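Long-range contact in uncharacterized protein (Bacteroides ovatus, PDB 4IRT), which is of unknown function but, as a member of the BNR repeat-like family with a beta-propeller fold, is a putative neuraminidase: residues 81-89 with 99-110. Numbering follows the deposited sequence. Where two conformers were deposited one is given.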
ATOM      1  N   ASP A  81      11.298  -2.737 -12.914  1.00 12.74           N
ATOM      2  CA  ASP A  81      10.895  -3.779 -13.864  1.00 12.14           C
ATOM      3  C   ASP A  81      12.017  -4.812 -14.026  1.00 13.54           C
ATOM      4  O   ASP A  81      13.086  -4.680 -13.421  1.00 13.90           O
ATOM      5  CB  ASP A  81      10.394  -3.183 -15.204  1.00 12.55           C
ATOM      6  CG  ASP A  81      11.505  -2.534 -16.052  1.00 13.46           C
ATOM      7  OD1 ASP A  81      12.692  -2.851 -15.865  1.00 13.45           O
ATOM      8  OD2 ASP A  81      11.159  -1.690 -16.928  1.00 13.76           O
ATOM      9  N   GLY A  82      11.795  -5.806 -14.876  1.00 14.35           N
ATOM     10  CA  GLY A  82      12.722  -6.925 -15.014  1.00 14.91           C
ATOM     11  C   GLY A  82      14.078  -6.564 -15.589  1.00 16.60           C
ATOM     12  O   GLY A  82      15.004  -7.357 -15.491  1.00 18.79           O
ATOM     13  N   GLU A  83      14.176  -5.420 -16.264  1.00 15.87           N
ATOM     14  CA  GLU A  83      15.420  -4.956 -16.862  1.00 16.29           C
ATOM     15  C   GLU A  83      16.082  -3.949 -15.957  1.00 15.78           C
ATOM     16  O   GLU A  83      17.169  -3.478 -16.250  1.00 16.93           O
ATOM     17  CB  GLU A  83      15.164  -4.344 -18.241  1.00 17.96           C
ATOM     18  CG  GLU A  83      15.012  -5.381 -19.347  1.00 20.34           C
ATOM     19  CD  GLU A  83      14.438  -4.822 -20.637  1.00 25.02           C
ATOM     20  OE1 GLU A  83      14.058  -3.628 -20.712  1.00 26.73           O
ATOM     21  OE2 GLU A  83      14.322  -5.610 -21.585  1.00 31.97           O
ATOM     22  N   GLY A  84      15.472  -3.665 -14.818  1.00 13.85           N
ATOM     23  CA  GLY A  84      16.120  -2.842 -13.834  1.00 13.65           C
ATOM     24  C   GLY A  84      15.807  -1.356 -13.952  1.00 13.42           C
ATOM     25  O   GLY A  84      16.494  -0.553 -13.333  1.00 13.26           O
ATOM     26  N   TYR A  85      14.798  -0.992 -14.738  1.00 12.86           N
ATOM     27  CA  TYR A  85      14.374   0.409 -14.884  1.00 13.40           C
ATOM     28  C   TYR A  85      13.459   0.775 -13.716  1.00 13.44           C
ATOM     29  O   TYR A  85      12.595  -0.004 -13.330  1.00 11.75           O
ATOM     30  CB  TYR A  85      13.628   0.670 -16.204  1.00 13.91           C
ATOM     31  CG  TYR A  85      14.510   0.635 -17.406  1.00 15.42           C
ATOM     32  CD1 TYR A  85      14.758  -0.550 -18.076  1.00 17.12           C
ATOM     33  CD2 TYR A  85      15.092   1.791 -17.885  1.00 15.65           C
ATOM     34  CE1 TYR A  85      15.590  -0.591 -19.185  1.00 18.60           C
ATOM     35  CE2 TYR A  85      15.930   1.772 -18.984  1.00 18.26           C
ATOM     36  CZ  TYR A  85      16.179   0.580 -19.633  1.00 19.79           C
ATOM     37  OH  TYR A  85      17.023   0.564 -20.730  1.00 21.79           O
ATOM     38  N   ILE A  86      13.696   1.941 -13.130  1.00 13.69           N
ATOM     39  CA  ILE A  86      12.764   2.487 -12.165  1.00 13.29           C
ATOM     40  C   ILE A  86      11.570   3.068 -12.933  1.00 13.40           C
ATOM     41  O   ILE A  86      11.759   3.810 -13.904  1.00 13.28           O
ATOM     42  CB  ILE A  86      13.361   3.627 -11.310  1.00 14.47           C
ATOM     43  CG1 ILE A  86      14.601   3.178 -10.538  1.00 16.27           C
ATOM     44  CG2 ILE A  86      12.299   4.169 -10.356  1.00 13.09           C
ATOM     45  CD1 ILE A  86      15.380   4.310  -9.894  1.00 16.74           C
ATOM     46  N   HIS A  87      10.356   2.690 -12.518  1.00 11.73           N
ATOM     47  CA  HIS A  87       9.135   3.336 -12.944  1.00 11.93           C
ATOM     48  C   HIS A  87       8.589   4.101 -11.737  1.00 11.41           C
ATOM     49  O   HIS A  87       8.526   3.546 -10.647  1.00 11.73           O
ATOM     50  CB  HIS A  87       8.100   2.298 -13.339  1.00 12.15           C
ATOM     51  CG  HIS A  87       8.487   1.483 -14.525  1.00 12.98           C
ATOM     52  ND1 HIS A  87       7.809   1.542 -15.724  1.00 14.81           N
ATOM     53  CD2 HIS A  87       9.502   0.603 -14.707  1.00 13.00           C
ATOM     54  CE1 HIS A  87       8.382   0.721 -16.588  1.00 14.72           C
ATOM     55  NE2 HIS A  87       9.393   0.120 -15.989  1.00 13.25           N
ATOM     56  N   VAL A  88       8.187   5.350 -11.936  1.00 11.11           N
ATOM     57  CA  VAL A  88       7.730   6.161 -10.829  1.00 10.67           C
ATOM     58  C   VAL A  88       6.567   7.054 -11.251  1.00 10.20           C
ATOM     59  O   VAL A  88       6.576   7.662 -12.320  1.00 11.49           O
ATOM     60  CB  VAL A  88       8.889   6.984 -10.218  1.00 11.50           C
ATOM     61  CG1 VAL A  88       9.402   8.015 -11.205  1.00 11.92           C
ATOM     62  CG2 VAL A  88       8.466   7.631  -8.910  1.00 11.55           C
ATOM     63  N   SER A  89       5.568   7.131 -10.384  1.00  9.80           N
ATOM     64  CA  SER A  89       4.383   7.925 -10.620  1.00  9.75           C
ATOM     65  C   SER A  89       4.082   8.669  -9.321  1.00  9.89           C
ATOM     66  O   SER A  89       4.194   8.106  -8.232  1.00  9.65           O
ATOM     67  CB  SER A  89       3.218   7.022 -11.086  1.00  9.60           C
ATOM     68  OG  SER A  89       2.080   7.784 -11.479  1.00  9.62           O
ATOM     69  N   TYR A  99       4.182  10.381 -14.693  1.00 10.61           N
ATOM     70  CA  TYR A  99       4.833   9.088 -14.836  1.00 10.79           C
ATOM     71  C   TYR A  99       6.159   9.244 -15.593  1.00 11.45           C
ATOM     72  O   TYR A  99       6.196   9.836 -16.695  1.00 12.63           O
ATOM     73  CB  TYR A  99       3.908   8.116 -15.587  1.00 11.28           C
ATOM     74  CG  TYR A  99       4.598   6.873 -16.055  1.00 11.64           C
ATOM     75  CD1 TYR A  99       5.258   6.034 -15.157  1.00 12.44           C
ATOM     76  CD2 TYR A  99       4.619   6.534 -17.403  1.00 13.33           C
ATOM     77  CE1 TYR A  99       5.899   4.882 -15.591  1.00 13.61           C
ATOM     78  CE2 TYR A  99       5.246   5.389 -17.846  1.00 14.27           C
ATOM     79  CZ  TYR A  99       5.899   4.570 -16.947  1.00 13.17           C
ATOM     80  OH  TYR A  99       6.519   3.431 -17.388  1.00 13.81           O
ATOM     81  N   CYS A 100       7.227   8.729 -14.995  1.00 12.21           N
ATOM     82  CA  CYS A 100       8.567   8.772 -15.558  1.00 13.19           C
ATOM     83  C   CYS A 100       9.237   7.437 -15.383  1.00 14.73           C
ATOM     84  O   CYS A 100       8.829   6.613 -14.520  1.00 14.27           O
ATOM     85  CB  CYS A 100       9.428   9.752 -14.794  1.00 14.72           C
ATOM     86  SG  CYS A 100       8.781  11.402 -14.889  1.00 18.83           S
ATOM     87  N   ARG A 101      10.333   7.262 -16.128  1.00 13.66           N
ATOM     88  CA  ARG A 101      11.147   6.046 -16.036  0.67 14.60           C
ATOM     89  C   ARG A 101      12.603   6.440 -16.034  1.00 13.22           C
ATOM     90  O   ARG A 101      12.971   7.463 -16.602  1.00 13.46           O
ATOM     91  CB  ARG A 101      10.938   5.127 -17.242  0.67 16.65           C
ATOM     92  CG  ARG A 101       9.710   4.233 -17.214  0.67 18.57           C
ATOM     93  CD  ARG A 101       9.792   3.173 -18.309  0.67 21.12           C
ATOM     94  NE  ARG A 101       9.874   3.719 -19.672  0.67 24.46           N
ATOM     95  CZ  ARG A 101       8.869   3.801 -20.554  0.67 24.38           C
ATOM     96  NH1 ARG A 101       7.639   3.401 -20.259  0.67 25.04           N
ATOM     97  NH2 ARG A 101       9.103   4.301 -21.758  0.67 25.70           N
ATOM     98  N   SER A 102      13.432   5.609 -15.396  1.00 12.83           N
ATOM     99  CA  SER A 102      14.893   5.703 -15.470  1.00 12.89           C
ATOM    100  C   SER A 102      15.340   5.863 -16.896  1.00 12.82           C
ATOM    101  O   SER A 102      14.796   5.209 -17.800  1.00 12.40           O
ATOM    102  CB  SER A 102      15.539   4.401 -14.972  1.00 13.08           C
ATOM    103  OG  SER A 102      15.378   4.222 -13.605  1.00 17.84           O
ATOM    104  N   ILE A 103      16.382   6.665 -17.116  1.00 12.75           N
ATOM    105  CA  ILE A 103      16.954   6.802 -18.465  1.00 14.66           C
ATOM    106  C   ILE A 103      17.771   5.564 -18.870  1.00 14.84           C
ATOM    107  O   ILE A 103      18.038   5.364 -20.036  1.00 16.34           O
ATOM    108  CB  ILE A 103      17.841   8.064 -18.602  1.00 15.06           C
ATOM    109  CG1 ILE A 103      19.088   7.988 -17.722  1.00 16.13           C
ATOM    110  CG2 ILE A 103      17.044   9.332 -18.277  1.00 14.80           C
ATOM    111  CD1 ILE A 103      20.031   9.168 -17.960  1.00 18.67           C
ATOM    112  N   ALA A 104      18.151   4.741 -17.895  1.00 14.60           N
ATOM    113  CA  ALA A 104      18.961   3.553 -18.119  1.00 15.48           C
ATOM    114  C   ALA A 104      18.739   2.595 -16.940  1.00 15.98           C
ATOM    115  O   ALA A 104      18.246   3.028 -15.893  1.00 14.80           O
ATOM    116  CB  ALA A 104      20.445   3.934 -18.210  1.00 17.09           C
ATOM    117  N   PRO A 105      19.093   1.303 -17.098  1.00 15.93           N
ATOM    118  CA  PRO A 105      18.912   0.365 -16.003  1.00 14.65           C
ATOM    119  C   PRO A 105      19.596   0.847 -14.747  1.00 14.11           C
ATOM    120  O   PRO A 105      20.751   1.258 -14.809  1.00 13.48           O
ATOM    121  CB  PRO A 105      19.572  -0.909 -16.515  1.00 15.39           C
ATOM    122  CG  PRO A 105      19.370  -0.848 -17.991  1.00 16.51           C
ATOM    123  CD  PRO A 105      19.480   0.616 -18.344  1.00 16.49           C
ATOM    124  N   GLY A 106      18.863   0.830 -13.634  1.00 13.61           N
ATOM    125  CA  GLY A 106      19.404   1.197 -12.327  1.00 14.30           C
ATOM    126  C   GLY A 106      19.707   2.669 -12.103  1.00 15.47           C
ATOM    127  O   GLY A 106      20.162   3.065 -11.015  1.00 17.13           O
ATOM    128  N   SER A 107      19.428   3.503 -13.096  1.00 15.57           N
ATOM    129  CA  SER A 107      19.713   4.923 -12.972  1.00 15.21           C
ATOM    130  C   SER A 107      18.649   5.672 -12.150  1.00 13.76           C
ATOM    131  O   SER A 107      17.436   5.437 -12.279  1.00 15.08           O
ATOM    132  CB  SER A 107      19.827   5.569 -14.342  1.00 15.55           C
ATOM    133  OG  SER A 107      20.015   6.969 -14.222  1.00 16.58           O
ATOM    134  N   LEU A 108      19.130   6.612 -11.341  1.00 12.39           N
ATOM    135  CA  LEU A 108      18.266   7.473 -10.544  1.00 12.11           C
ATOM    136  C   LEU A 108      17.794   8.672 -11.350  1.00 12.95           C
ATOM    137  O   LEU A 108      16.910   9.382 -10.911  1.00 13.64           O
ATOM    138  CB  LEU A 108      19.007   7.964  -9.293  1.00 12.12           C
ATOM    139  CG  LEU A 108      19.516   6.924  -8.322  1.00 13.69           C
ATOM    140  CD1 LEU A 108      20.213   7.622  -7.172  1.00 14.77           C
ATOM    141  CD2 LEU A 108      18.390   6.034  -7.795  1.00 13.57           C
ATOM    142  N   GLU A 109      18.366   8.877 -12.536  1.00 13.67           N
ATOM    143  CA  GLU A 109      17.953   9.949 -13.411  1.00 13.91           C
ATOM    144  C   GLU A 109      16.745   9.516 -14.228  1.00 13.92           C
ATOM    145  O   GLU A 109      16.701   8.407 -14.776  1.00 13.09           O
ATOM    146  CB  GLU A 109      19.071  10.329 -14.372  1.00 18.57           C
ATOM    147  CG  GLU A 109      20.351  10.803 -13.721  1.00 23.53           C
ATOM    148  CD  GLU A 109      21.295  11.318 -14.784  1.00 31.23           C
ATOM    149  OE1 GLU A 109      20.949  12.305 -15.495  1.00 39.49           O
ATOM    150  OE2 GLU A 109      22.352  10.694 -14.952  1.00 36.29           O
ATOM    151  N   LEU A 110      15.778  10.427 -14.304  1.00 13.67           N
ATOM    152  CA  LEU A 110      14.518  10.218 -14.959  1.00 13.52           C
ATOM    153  C   LEU A 110      14.439  11.016 -16.259  1.00 13.60           C
ATOM    154  O   LEU A 110      15.005  12.084 -16.371  1.00 13.39           O
ATOM    155  CB  LEU A 110      13.404  10.709 -14.038  1.00 13.32           C
ATOM    156  CG  LEU A 110      13.265  10.003 -12.687  1.00 13.41           C
ATOM    157  CD1 LEU A 110      12.198  10.674 -11.830  1.00 14.03           C
ATOM    158  CD2 LEU A 110      12.914   8.549 -12.971  1.00 13.32           C
TER
HETATM  159  O   HOH W   1      18.088   2.738 -21.789  1.00 30.49           O
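Arg101 lays its CG over one face of the His87 ring, a CH-pi contact 3.9 Å from the centroid, while Tyr99 OH meets the ring's edge, 2.8 Å from ND1, in a hydrogen bond that either could donate. The same hydroxyl accepts from Arg101 NH1, in one of two conformers, and bonds Trp163 NE1. At another edge NE2 donates almost straight (171°), in the ring plane, to Asp81 OD2, while Asp81 OD1 accepts from the N of Glu83, an Asx turn, and of Tyr85, from opposite faces of the carboxylate. Tyr156 meets the imidazole edge-to-face. Pro105 N lies over one face of Tyr85, toward the rim, and CD packs 3.5 Å from CZ; Ser102 O sits at the ring's edge. With CG anti to the carbonyl carbon (chi1 -72°), the ring runs beside the proline, and its OH shares a water with Ile103 O. Were Tyr85 cut back to an alanine, Pro105 would probably lose its apolar neighbour and that water one anchor. Where the hairpin pairing ends, Ser102 OG accepts from Ile86 N (2.9 Å) and donates to Ser107 O (2.7 Å), tying the hairpin to the type II turn. Antiparallel strands 86-90 and 99-101, within one propeller sheet, pair through Val88 and Cys100, with Met114 and Gly111 outside 99-101. Buried His87 is thus bonded through both nitrogens, its Asp81 partner held by backbone N-H groups, opposite Val88, Leu108 and Leu110, the leucines meeting strands 45-52 and 59-63.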